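Local coordinates for protein triphenylmethane reductase (Citrobacter sp., PDB 2JL1) that reduces triphenylmethane dyes, an activity useful in bioremediation, and binds NADP(+), probably drawing its reducing electrons from NADPH, at residues 70-75 against 85-90; 75-80 against 115-120; 101-106 against 136-141. All blocks are in the same frame, centred on the assembly; numbering follows the deposited sequence.

Overall arrangement
From the N terminus, strand 69-72 leads into a loop at the cofactor and then into helix 80-96, which folds back on the strand; interaction 1 closes this short loop. Interaction 2 starts within it, at the shared Gly-75, and ties the loop before helix 80-96 to the start of helix 117-130, so the two cross along the chain. Interaction 3 pairs strands 101-107 and 135-140 around helix 117-130. It follows interaction 1 in series and crosses interaction 2. Backbone bonding between strands 69-72 and 101-107 puts the strand of interaction 1 in the same parallel sheet as interaction 3, while interactions 1 and 2 both touch NADP and the second subunit.

Interaction 1 (70-75 against 85-90); sequences LLFISG and VQHANV. With NAP (NADP nicotinamide-adenine-dinucleotide phosphate), chain B.
Phe-72 and His-87 meet edge to face: the CZ corner of the phenyl ring sits 3.5 Å from His-87 CG, over the imidazole and displaced to its rim. The two planes stand at 73°, a T-shaped pair. Meanwhile Val-90 closes on one face of the phenyl ring, its CG1 methyl 3.5 Å from the centroid of the Phe-72 ring and almost on the ring normal. That methyl is anti to the backbone N (chi1 171°), and the two side chains reach toward each other tip to tip, the methyl landing over the ring centre in a CH-pi contact. A flat aromatic suits this place because its face accepts a methyl of the branched valine while its edge reaches the histidine.

The polar half is equally close. Gly-75 N donates to His-87 NE2 across 3.1 Å, nearly straight at 171° and close to the imidazole plane, while Ser-74 CB lies 3.5 Å from His-87 CE1. With ND1 bonded to Thr-124, the histidine ring is held at both nitrogens, which fixes its rotation. The same turn serves the cofactor: Ser-74 OG lies 2.9 Å from O2D of NADP, a possible bond, since the serine proton has another acceptor nearby, and the carbonyl oxygens of Ser-74 and Gly-75 approach the ribose hydroxyls.

Contact is looser toward the start of the strand, where Leu-70 CD2 stays 4.7 Å from Val-90 CG1. Val-85 and Asn-89, partly exposed on the far side of the helix, pack instead with Ala-88 against the second subunit. Strand 69-72 and helix 80-96 thus form the first half of a beta-alpha-beta unit, with strand 101-107 bonded beside the strand through Ala-103 and helix 117-130 adding Thr-124 and Val-120 around Phe-72 and His-87.

Interaction 2 (75-80 against 115-120); sequences GPHYDN and IPLAHV. With NAP (NADP nicotinamide-adenine-dinucleotide phosphate), chain B.
The imidazole of His-77 has the CD2 methyl of Leu-117 over one face, 3.5 Å from the ring centroid and 13° off its normal, a CH-pi contact. At its edge lies the nicotinamide side of NADP, with C6N 3.4 Å from His-77 NE2 and the ribose carbon C2D near the ring plane. A flat, polarisable ring suits a place where a methyl lies on its face and the cofactor at its edge. The other methyl of Leu-117, CD1, is shared: it lies 3.4 Å from His-77 CB and equally close to Asn-80 OD1. With CG anti to the backbone N (chi1 -173°), the forked end of Leu-117 touches both side chains.

Asn-80 crosses Leu-117 and Val-120 at about right angles, its CB 3.7 Å from Val-120 CG2. ND2 rests 3.5 Å from Pro-116 CB, whereas OD1 is buried here without a polar partner in the model. Just before it, Asp-79 caps helix 80-96 by accepting from Leu-82 N, and it also forms a salt bridge to Arg-95 of the second subunit.

Leu-83 of helix 80-96 backs both His-77 and Leu-117. A loop leaving the C-terminal end of a sheet strand and lying beside the cofactor ribose is characteristic of Rossmann-type nucleotide-binding folds, and here it helps line the NADP pocket of an NmrA-like protein.

Interaction 3 (101-106 against 136-141); sequences HIAYTG and TFLRNA
Leu-138 O is gripped twice by the neighbouring strand: Gly-106 N donates to it at 2.9 Å from well above the carbonyl plane, and Thr-105 CA adds a weaker CA-H...O contact. Thr-136 O repeats the pattern two residues earlier, taking Tyr-104 N at 3.0 Å nearly along the C=O axis, with Ala-103 CA making a CA-H...O contact at 3.2 Å. In return Thr-136 N bonds to Ile-102 O and Leu-138 N to Tyr-104 O, each at 2.9 Å, before the ladder ends in a weak bond from Asn-140 N to Gly-106 O.

Such a parallel ladder, its strands 21° apart in direction, joins the two ends of a beta-alpha-beta crossover in the Rossmann-type sheet, with helix 117-130 as the connection. That helix packs on the face bearing Tyr-104 and Phe-137, where Tyr-104 CB and Phe-137 CD2 touch loosely at 4.2 Å; the tyrosine hydroxyl bonds to His-121, and Arg-139 forms salt bridges to Glu-125 and Glu-111. Tyr-104, Phe-137 and Arg-139 are long enough to reach that helix. On the other face the small Ala-103 methyl packs on the leucine, Ala-103 CB lying 3.9 Å from Leu-138 CD1, and helix 175-186 covers the leucine. Further along, Asn-140 ND2 rests against CB and CG2 of Thr-105, whose OG1 bonds instead to Ser-74 N of the NADP site.

Interaction 1 (70-75 against 85-90)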
loop_
_atom_site.group_PDB
_atom_site.type_symbol
_atom_site.label_atom_id
_atom_site.label_comp_id
_atom_site.label_asym_id
_atom_site.label_seq_id
_atom_site.Cartn_x
_atom_site.Cartn_y
_atom_site.Cartn_z
ATOM N N LEU A 70 6.208 4.476 -18.510
ATOM C CA LEU A 70 5.502 3.198 -18.340
ATOM C C LEU A 70 4.054 3.406 -17.945
ATOM O O LEU A 70 3.769 4.077 -16.943
ATOM C CB LEU A 70 6.194 2.317 -17.281
ATOM C CG LEU A 70 5.508 0.975 -16.961
ATOM C CD1 LEU A 70 5.518 0.024 -18.163
ATOM C CD2 LEU A 70 6.074 0.299 -15.703
ATOM N N LEU A 71 3.132 2.836 -18.721
ATOM C CA LEU A 71 1.734 2.767 -18.258
ATOM C C LEU A 71 1.514 1.382 -17.656
ATOM O O LEU A 71 1.464 0.372 -18.367
ATOM C CB LEU A 71 0.729 3.082 -19.364
ATOM C CG LEU A 71 -0.747 2.954 -18.905
ATOM C CD1 LEU A 71 -1.117 4.027 -17.837
ATOM C CD2 LEU A 71 -1.699 3.009 -20.074
ATOM N N PHE A 72 1.403 1.364 -16.329
ATOM C CA PHE A 72 1.212 0.170 -15.551
ATOM C C PHE A 72 -0.319 0.020 -15.429
ATOM O O PHE A 72 -0.965 0.772 -14.713
ATOM C CB PHE A 72 1.906 0.392 -14.198
ATOM C CG PHE A 72 1.652 -0.682 -13.164
ATOM C CD1 PHE A 72 0.996 -1.871 -13.496
ATOM C CD2 PHE A 72 2.092 -0.501 -11.857
ATOM C CE1 PHE A 72 0.745 -2.849 -12.533
ATOM C CE2 PHE A 72 1.868 -1.491 -10.895
ATOM C CZ PHE A 72 1.165 -2.661 -11.253
ATOM N N ILE A 73 -0.899 -0.905 -16.192
ATOM C CA ILE A 73 -2.335 -1.173 -16.114
ATOM C C ILE A 73 -2.493 -2.291 -15.105
ATOM O O ILE A 73 -1.795 -3.292 -15.198
ATOM C CB ILE A 73 -2.928 -1.563 -17.499
ATOM C CG1 ILE A 73 -2.845 -0.367 -18.472
ATOM C CG2 ILE A 73 -4.374 -2.156 -17.344
ATOM C CD1 ILE A 73 -3.390 -0.661 -19.872
ATOM N N SER A 74 -3.409 -2.136 -14.137
ATOM C CA SER A 74 -3.527 -3.099 -13.043
ATOM C C SER A 74 -3.892 -4.496 -13.540
ATOM O O SER A 74 -4.511 -4.640 -14.587
ATOM C CB SER A 74 -4.533 -2.615 -11.974
ATOM O OG SER A 74 -5.752 -2.172 -12.565
ATOM N N GLY A 75 -3.497 -5.524 -12.793
ATOM C CA GLY A 75 -3.817 -6.895 -13.183
ATOM C C GLY A 75 -5.288 -7.235 -12.982
ATOM O O GLY A 75 -5.999 -6.487 -12.322
ATOM N N VAL A 85 1.176 -8.667 -4.430
ATOM C CA VAL A 85 2.488 -9.257 -4.771
ATOM C C VAL A 85 2.856 -8.971 -6.220
ATOM O O VAL A 85 3.971 -8.555 -6.499
ATOM C CB VAL A 85 2.565 -10.810 -4.514
ATOM C CG1 VAL A 85 3.970 -11.341 -4.814
ATOM C CG2 VAL A 85 2.223 -11.133 -3.075
ATOM N N GLN A 86 1.922 -9.201 -7.145
ATOM C CA GLN A 86 2.205 -8.976 -8.572
ATOM C C GLN A 86 2.542 -7.516 -8.826
ATOM O O GLN A 86 3.546 -7.190 -9.479
ATOM C CB GLN A 86 1.013 -9.395 -9.433
ATOM C CG GLN A 86 0.810 -10.916 -9.492
ATOM C CD GLN A 86 -0.417 -11.298 -10.284
ATOM O OE1 GLN A 86 -1.294 -10.466 -10.532
ATOM N NE2 GLN A 86 -0.492 -12.559 -10.692
ATOM N N HIS A 87 1.705 -6.635 -8.284
ATOM C CA HIS A 87 1.919 -5.199 -8.413
ATOM C C HIS A 87 3.232 -4.781 -7.766
ATOM O O HIS A 87 3.936 -3.953 -8.304
ATOM C CB HIS A 87 0.741 -4.421 -7.812
ATOM C CG HIS A 87 -0.499 -4.427 -8.666
ATOM N ND1 HIS A 87 -1.505 -3.503 -8.512
ATOM C CD2 HIS A 87 -0.886 -5.238 -9.684
ATOM C CE1 HIS A 87 -2.458 -3.736 -9.402
ATOM N NE2 HIS A 87 -2.101 -4.777 -10.130
ATOM N N ALA A 88 3.572 -5.347 -6.612
ATOM C CA ALA A 88 4.844 -5.003 -5.971
ATOM C C ALA A 88 6.043 -5.399 -6.843
ATOM O O ALA A 88 7.013 -4.651 -6.923
ATOM C CB ALA A 88 4.966 -5.612 -4.582
ATOM N N ASN A 89 5.961 -6.567 -7.490
ATOM C CA ASN A 89 6.978 -7.004 -8.457
ATOM C C ASN A 89 7.107 -6.029 -9.620
ATOM O O ASN A 89 8.224 -5.743 -10.063
ATOM C CB ASN A 89 6.654 -8.381 -9.054
ATOM C CG ASN A 89 6.781 -9.518 -8.069
ATOM O OD1 ASN A 89 7.489 -9.441 -7.055
ATOM N ND2 ASN A 89 6.089 -10.627 -8.388
ATOM N N VAL A 90 5.970 -5.540 -10.134
ATOM C CA VAL A 90 5.992 -4.578 -11.248
ATOM C C VAL A 90 6.744 -3.300 -10.864
ATOM O O VAL A 90 7.647 -2.851 -11.582
ATOM C CB VAL A 90 4.562 -4.233 -11.747
ATOM C CG1 VAL A 90 4.598 -3.084 -12.740
ATOM C CG2 VAL A 90 3.930 -5.464 -12.404
HETATM P PA NAP B . -8.764 -7.204 -19.269
HETATM O O1A NAP B . -9.342 -8.343 -18.503
HETATM O O2A NAP B . -9.247 -7.071 -20.659
HETATM O O5B NAP B . -7.170 -7.256 -19.269
HETATM C C5B NAP B . -6.388 -7.658 -18.166
HETATM C C4B NAP B . -4.968 -7.712 -18.709
HETATM O O4B NAP B . -4.053 -8.116 -17.698
HETATM C C3B NAP B . -4.911 -8.742 -19.837
HETATM O O3B NAP B . -4.219 -8.201 -20.932
HETATM C C2B NAP B . -4.107 -9.871 -19.255
HETATM O O2B NAP B . -3.281 -10.442 -20.220
HETATM C C1B NAP B . -3.245 -9.138 -18.248
HETATM N N9A NAP B . -2.707 -10.093 -17.270
HETATM C C8A NAP B . -3.389 -11.005 -16.513
HETATM N N7A NAP B . -2.486 -11.676 -15.760
HETATM C C5A NAP B . -1.246 -11.216 -16.053
HETATM C C6A NAP B . 0.024 -11.555 -15.587
HETATM N N6A NAP B . 0.190 -12.511 -14.677
HETATM N N1A NAP B . 1.118 -10.885 -16.085
HETATM C C2A NAP B . 0.962 -9.904 -17.040
HETATM N N3A NAP B . -0.293 -9.565 -17.492
HETATM C C4A NAP B . -1.377 -10.221 -17.005
HETATM O O3 NAP B . -9.098 -5.856 -18.426
HETATM P PN NAP B . -9.530 -4.388 -18.927
HETATM O O1N NAP B . -8.581 -4.002 -19.985
HETATM O O2N NAP B . -10.993 -4.383 -19.205
HETATM O O5D NAP B . -9.181 -3.470 -17.610
HETATM C C5D NAP B . -7.829 -3.284 -17.213
HETATM C C4D NAP B . -7.592 -3.414 -15.704
HETATM O O4D NAP B . -8.486 -2.557 -15.014
HETATM C C3D NAP B . -7.870 -4.824 -15.176
HETATM O O3D NAP B . -6.748 -5.668 -15.141
HETATM C C2D NAP B . -8.435 -4.602 -13.786
HETATM O O2D NAP B . -7.462 -4.567 -12.763
HETATM C C1D NAP B . -9.032 -3.215 -13.881
HETATM N N1N NAP B . -10.498 -3.349 -13.937
HETATM C C2N NAP B . -11.226 -2.215 -13.765
HETATM C C3N NAP B . -12.590 -2.272 -13.758
HETATM C C7N NAP B . -13.385 -1.055 -13.553
HETATM O O7N NAP B . -14.796 -1.191 -13.694
HETATM N N7N NAP B . -12.730 0.062 -13.213
HETATM C C4N NAP B . -13.245 -3.491 -14.032
HETATM C C5N NAP B . -12.497 -4.611 -14.299
HETATM C C6N NAP B . -11.104 -4.544 -14.194
HETATM P P2B NAP B . -3.720 -11.755 -21.051
HETATM O O1X NAP B . -4.278 -11.281 -22.379
HETATM O O2X NAP B . -4.777 -12.572 -20.326
HETATM O O3X NAP B . -2.447 -12.558 -21.225
#

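Interaction 2 (75-80 against 115-120)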
loop_
_atom_site.group_PDB
_atom_site.type_symbol
_atom_site.label_atom_id
_atom_site.label_comp_id
_atom_site.label_asym_id
_atom_site.label_seq_id
_atom_site.Cartn_x
_atom_site.Cartn_y
_atom_site.Cartn_z
ATOM N N GLY A 75 -3.497 -5.524 -12.793
ATOM C CA GLY A 75 -3.817 -6.895 -13.183
ATOM C C GLY A 75 -5.288 -7.235 -12.982
ATOM O O GLY A 75 -5.999 -6.487 -12.322
ATOM N N PRO A 76 -5.762 -8.354 -13.593
ATOM C CA PRO A 76 -7.112 -8.870 -13.359
ATOM C C PRO A 76 -7.236 -9.221 -11.893
ATOM O O PRO A 76 -6.253 -9.599 -11.272
ATOM C CB PRO A 76 -7.158 -10.143 -14.202
ATOM C CG PRO A 76 -6.132 -9.917 -15.284
ATOM C CD PRO A 76 -5.025 -9.179 -14.567
ATOM N N HIS A 77 -8.416 -9.097 -11.314
ATOM C CA HIS A 77 -8.414 -9.067 -9.862
ATOM C C HIS A 77 -9.224 -10.134 -9.152
ATOM O O HIS A 77 -10.130 -9.833 -8.356
ATOM C CB HIS A 77 -8.746 -7.662 -9.358
ATOM C CG HIS A 77 -9.963 -7.067 -9.978
ATOM N ND1 HIS A 77 -11.237 -7.380 -9.556
ATOM C CD2 HIS A 77 -10.106 -6.156 -10.975
ATOM C CE1 HIS A 77 -12.115 -6.685 -10.262
ATOM N NE2 HIS A 77 -11.455 -5.945 -11.138
ATOM N N TYR A 78 -8.857 -11.382 -9.415
ATOM C CA TYR A 78 -9.504 -12.524 -8.775
ATOM C C TYR A 78 -9.094 -12.536 -7.302
ATOM O O TYR A 78 -9.940 -12.421 -6.402
ATOM C CB TYR A 78 -9.060 -13.825 -9.457
ATOM C CG TYR A 78 -9.548 -14.084 -10.889
ATOM C CD1 TYR A 78 -9.560 -15.395 -11.393
ATOM C CD2 TYR A 78 -9.999 -13.044 -11.741
ATOM C CE1 TYR A 78 -9.991 -15.686 -12.697
ATOM C CE2 TYR A 78 -10.432 -13.324 -13.068
ATOM C CZ TYR A 78 -10.426 -14.659 -13.527
ATOM O OH TYR A 78 -10.841 -15.005 -14.806
ATOM N N ASP A 79 -7.783 -12.650 -7.072
ATOM C CA ASP A 79 -7.198 -12.767 -5.745
ATOM C C ASP A 79 -6.471 -11.448 -5.445
ATOM O O ASP A 79 -5.407 -11.172 -5.992
ATOM C CB ASP A 79 -6.252 -13.972 -5.736
ATOM C CG ASP A 79 -5.569 -14.212 -4.394
ATOM O OD1 ASP A 79 -5.569 -13.339 -3.480
ATOM O OD2 ASP A 79 -4.991 -15.313 -4.269
ATOM N N ASN A 80 -7.083 -10.632 -4.595
ATOM C CA ASN A 80 -6.552 -9.318 -4.227
ATOM C C ASN A 80 -5.191 -9.381 -3.538
ATOM O O ASN A 80 -4.352 -8.537 -3.776
ATOM C CB ASN A 80 -7.543 -8.587 -3.336
ATOM C CG ASN A 80 -8.808 -8.185 -4.084
ATOM O OD1 ASN A 80 -8.771 -7.944 -5.292
ATOM N ND2 ASN A 80 -9.921 -8.105 -3.372
ATOM N N ILE A 115 -15.365 -1.350 -1.514
ATOM C CA ILE A 115 -15.016 -2.634 -2.127
ATOM C C ILE A 115 -13.519 -2.992 -1.893
ATOM O O ILE A 115 -12.660 -2.096 -1.911
ATOM C CB ILE A 115 -15.365 -2.672 -3.607
ATOM C CG1 ILE A 115 -14.475 -1.729 -4.393
ATOM C CG2 ILE A 115 -16.863 -2.304 -3.816
ATOM C CD1 ILE A 115 -13.997 -2.307 -5.704
ATOM N N PRO A 116 -13.214 -4.286 -1.620
ATOM C CA PRO A 116 -11.850 -4.722 -1.273
ATOM C C PRO A 116 -10.738 -4.316 -2.261
ATOM O O PRO A 116 -9.644 -3.961 -1.826
ATOM C CB PRO A 116 -11.995 -6.248 -1.178
ATOM C CG PRO A 116 -13.408 -6.443 -0.727
ATOM C CD PRO A 116 -14.169 -5.417 -1.540
ATOM N N LEU A 117 -11.035 -4.330 -3.560
ATOM C CA LEU A 117 -10.058 -3.965 -4.593
ATOM C C LEU A 117 -9.470 -2.548 -4.414
ATOM O O LEU A 117 -8.342 -2.301 -4.832
ATOM C CB LEU A 117 -10.634 -4.174 -6.014
ATOM C CG LEU A 117 -9.579 -3.963 -7.121
ATOM C CD1 LEU A 117 -8.507 -5.068 -7.126
ATOM C CD2 LEU A 117 -10.205 -3.803 -8.497
ATOM N N ALA A 118 -10.200 -1.636 -3.762
ATOM C CA ALA A 118 -9.671 -0.287 -3.494
ATOM C C ALA A 118 -8.367 -0.375 -2.694
ATOM O O ALA A 118 -7.478 0.437 -2.853
ATOM C CB ALA A 118 -10.673 0.529 -2.711
ATOM N N HIS A 119 -8.294 -1.365 -1.801
ATOM C CA HIS A 119 -7.115 -1.535 -0.963
ATOM C C HIS A 119 -5.873 -1.878 -1.781
ATOM O O HIS A 119 -4.758 -1.438 -1.450
ATOM C CB HIS A 119 -7.398 -2.540 0.153
ATOM C CG HIS A 119 -8.376 -2.024 1.158
ATOM N ND1 HIS A 119 -9.223 -2.838 1.877
ATOM C CD2 HIS A 119 -8.678 -0.757 1.509
ATOM C CE1 HIS A 119 -9.964 -2.091 2.675
ATOM N NE2 HIS A 119 -9.664 -0.823 2.457
ATOM N N VAL A 120 -6.070 -2.680 -2.828
ATOM C CA VAL A 120 -4.987 -3.075 -3.725
ATOM C C VAL A 120 -4.443 -1.837 -4.428
ATOM O O VAL A 120 -3.230 -1.677 -4.571
ATOM C CB VAL A 120 -5.480 -4.038 -4.832
ATOM C CG1 VAL A 120 -4.356 -4.278 -5.864
ATOM C CG2 VAL A 120 -5.934 -5.384 -4.244
HETATM P PA NAP B . -8.764 -7.204 -19.269
HETATM O O1A NAP B . -9.342 -8.343 -18.503
HETATM O O2A NAP B . -9.247 -7.071 -20.659
HETATM O O5B NAP B . -7.170 -7.256 -19.269
HETATM C C5B NAP B . -6.388 -7.658 -18.166
HETATM C C4B NAP B . -4.968 -7.712 -18.709
HETATM O O4B NAP B . -4.053 -8.116 -17.698
HETATM C C3B NAP B . -4.911 -8.742 -19.837
HETATM O O3B NAP B . -4.219 -8.201 -20.932
HETATM C C2B NAP B . -4.107 -9.871 -19.255
HETATM O O2B NAP B . -3.281 -10.442 -20.220
HETATM C C1B NAP B . -3.245 -9.138 -18.248
HETATM N N9A NAP B . -2.707 -10.093 -17.270
HETATM C C8A NAP B . -3.389 -11.005 -16.513
HETATM N N7A NAP B . -2.486 -11.676 -15.760
HETATM C C5A NAP B . -1.246 -11.216 -16.053
HETATM C C6A NAP B . 0.024 -11.555 -15.587
HETATM N N6A NAP B . 0.190 -12.511 -14.677
HETATM N N1A NAP B . 1.118 -10.885 -16.085
HETATM C C2A NAP B . 0.962 -9.904 -17.040
HETATM N N3A NAP B . -0.293 -9.565 -17.492
HETATM C C4A NAP B . -1.377 -10.221 -17.005
HETATM O O3 NAP B . -9.098 -5.856 -18.426
HETATM P PN NAP B . -9.530 -4.388 -18.927
HETATM O O1N NAP B . -8.581 -4.002 -19.985
HETATM O O2N NAP B . -10.993 -4.383 -19.205
HETATM O O5D NAP B . -9.181 -3.470 -17.610
HETATM C C5D NAP B . -7.829 -3.284 -17.213
HETATM C C4D NAP B . -7.592 -3.414 -15.704
HETATM O O4D NAP B . -8.486 -2.557 -15.014
HETATM C C3D NAP B . -7.870 -4.824 -15.176
HETATM O O3D NAP B . -6.748 -5.668 -15.141
HETATM C C2D NAP B . -8.435 -4.602 -13.786
HETATM O O2D NAP B . -7.462 -4.567 -12.763
HETATM C C1D NAP B . -9.032 -3.215 -13.881
HETATM N N1N NAP B . -10.498 -3.349 -13.937
HETATM C C2N NAP B . -11.226 -2.215 -13.765
HETATM C C3N NAP B . -12.590 -2.272 -13.758
HETATM C C7N NAP B . -13.385 -1.055 -13.553
HETATM O O7N NAP B . -14.796 -1.191 -13.694
HETATM N N7N NAP B . -12.730 0.062 -13.213
HETATM C C4N NAP B . -13.245 -3.491 -14.032
HETATM C C5N NAP B . -12.497 -4.611 -14.299
HETATM C C6N NAP B . -11.104 -4.544 -14.194
HETATM P P2B NAP B . -3.720 -11.755 -21.051
HETATM O O1X NAP B . -4.278 -11.281 -22.379
HETATM O O2X NAP B . -4.777 -12.572 -20.326
HETATM O O3X NAP B . -2.447 -12.558 -21.225
#

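Interaction 3 (101-106 against 136-141)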
loop_
_atom_site.group_PDB
_atom_site.type_symbol
_atom_site.label_atom_id
_atom_site.label_comp_id
_atom_site.label_asym_id
_atom_site.label_seq_id
_atom_site.Cartn_x
_atom_site.Cartn_y
_atom_site.Cartn_z
ATOM N N HIS A 101 9.185 7.717 -15.906
ATOM C CA HIS A 101 7.824 8.179 -15.569
ATOM C C HIS A 101 6.906 6.975 -15.455
ATOM O O HIS A 101 6.905 6.132 -16.336
ATOM C CB HIS A 101 7.257 9.149 -16.638
ATOM C CG HIS A 101 8.205 10.243 -17.029
ATOM N ND1 HIS A 101 8.242 11.463 -16.389
ATOM C CD2 HIS A 101 9.166 10.290 -17.984
ATOM C CE1 HIS A 101 9.183 12.214 -16.933
ATOM N NE2 HIS A 101 9.762 11.525 -17.901
ATOM N N ILE A 102 6.125 6.896 -14.383
ATOM C CA ILE A 102 5.162 5.817 -14.267
ATOM C C ILE A 102 3.716 6.334 -14.112
ATOM O O ILE A 102 3.426 7.111 -13.202
ATOM C CB ILE A 102 5.545 4.847 -13.126
ATOM C CG1 ILE A 102 4.580 3.669 -13.052
ATOM C CG2 ILE A 102 5.597 5.568 -11.781
ATOM C CD1 ILE A 102 5.275 2.375 -12.627
ATOM N N ALA A 103 2.826 5.892 -15.002
ATOM C CA ALA A 103 1.372 6.098 -14.848
ATOM C C ALA A 103 0.746 4.776 -14.424
ATOM O O ALA A 103 1.098 3.734 -14.988
ATOM C CB ALA A 103 0.735 6.567 -16.161
ATOM N N TYR A 104 -0.203 4.832 -13.484
ATOM C CA TYR A 104 -0.842 3.649 -12.927
ATOM C C TYR A 104 -2.388 3.797 -12.946
ATOM O O TYR A 104 -2.927 4.809 -12.496
ATOM C CB TYR A 104 -0.341 3.392 -11.489
ATOM C CG TYR A 104 -1.114 2.274 -10.796
ATOM C CD1 TYR A 104 -1.067 0.956 -11.279
ATOM C CD2 TYR A 104 -1.942 2.549 -9.716
ATOM C CE1 TYR A 104 -1.804 -0.065 -10.675
ATOM C CE2 TYR A 104 -2.692 1.529 -9.103
ATOM C CZ TYR A 104 -2.620 0.244 -9.595
ATOM O OH TYR A 104 -3.358 -0.736 -9.006
ATOM N N THR A 105 -3.082 2.791 -13.479
ATOM C CA THR A 105 -4.542 2.769 -13.509
ATOM C C THR A 105 -5.076 2.289 -12.160
ATOM O O THR A 105 -5.160 1.062 -11.894
ATOM C CB THR A 105 -5.101 1.846 -14.628
ATOM O OG1 THR A 105 -4.623 0.520 -14.430
ATOM C CG2 THR A 105 -4.674 2.361 -16.014
ATOM N N GLY A 106 -5.451 3.258 -11.336
ATOM C CA GLY A 106 -5.961 3.015 -9.980
ATOM C C GLY A 106 -7.474 3.067 -9.996
ATOM O O GLY A 106 -8.103 2.690 -10.981
ATOM N N THR A 136 1.910 9.412 -12.317
ATOM C CA THR A 136 0.570 9.921 -12.545
ATOM C C THR A 136 -0.390 8.813 -12.144
ATOM O O THR A 136 -0.338 7.721 -12.693
ATOM C CB THR A 136 0.279 10.277 -14.013
ATOM O OG1 THR A 136 1.272 11.197 -14.514
ATOM C CG2 THR A 136 -1.108 10.949 -14.108
ATOM N N PHE A 137 -1.271 9.105 -11.200
ATOM C CA PHE A 137 -2.254 8.121 -10.779
ATOM C C PHE A 137 -3.549 8.436 -11.516
ATOM O O PHE A 137 -4.184 9.474 -11.304
ATOM C CB PHE A 137 -2.416 8.140 -9.258
ATOM C CG PHE A 137 -1.181 7.715 -8.519
ATOM C CD1 PHE A 137 -0.889 8.248 -7.268
ATOM C CD2 PHE A 137 -0.300 6.790 -9.075
ATOM C CE1 PHE A 137 0.237 7.839 -6.564
ATOM C CE2 PHE A 137 0.860 6.412 -8.375
ATOM C CZ PHE A 137 1.116 6.947 -7.124
ATOM N N LEU A 138 -3.858 7.569 -12.462
ATOM C CA LEU A 138 -5.015 7.667 -13.307
ATOM C C LEU A 138 -6.080 6.858 -12.591
ATOM O O LEU A 138 -6.192 5.633 -12.769
ATOM C CB LEU A 138 -4.693 7.046 -14.689
ATOM C CG LEU A 138 -3.584 7.726 -15.510
ATOM C CD1 LEU A 138 -3.077 6.819 -16.671
ATOM C CD2 LEU A 138 -4.037 9.085 -16.037
ATOM N N ARG A 139 -6.830 7.515 -11.715
ATOM C CA ARG A 139 -7.756 6.781 -10.854
ATOM C C ARG A 139 -9.077 6.587 -11.584
ATOM O O ARG A 139 -9.917 7.480 -11.607
ATOM C CB ARG A 139 -7.968 7.532 -9.538
ATOM C CG ARG A 139 -6.757 7.550 -8.622
ATOM C CD ARG A 139 -7.157 8.154 -7.301
ATOM N NE ARG A 139 -6.262 7.753 -6.217
ATOM C CZ ARG A 139 -6.559 7.934 -4.927
ATOM N NH1 ARG A 139 -7.709 8.520 -4.585
ATOM N NH2 ARG A 139 -5.726 7.531 -3.974
ATOM N N ASN A 140 -9.242 5.426 -12.212
ATOM C CA ASN A 140 -10.366 5.210 -13.122
ATOM C C ASN A 140 -11.660 4.925 -12.372
ATOM O O ASN A 140 -11.643 4.279 -11.339
ATOM C CB ASN A 140 -10.066 4.069 -14.099
ATOM C CG ASN A 140 -9.020 4.444 -15.138
ATOM O OD1 ASN A 140 -8.691 5.624 -15.324
ATOM N ND2 ASN A 140 -8.463 3.437 -15.789
ATOM N N ALA A 141 -12.778 5.399 -12.933
ATOM C CA ALA A 141 -14.105 4.959 -12.538
ATOM C C ALA A 141 -14.350 3.500 -12.950
ATOM O O ALA A 141 -13.622 2.933 -13.777
ATOM C CB ALA A 141 -15.162 5.842 -13.228
#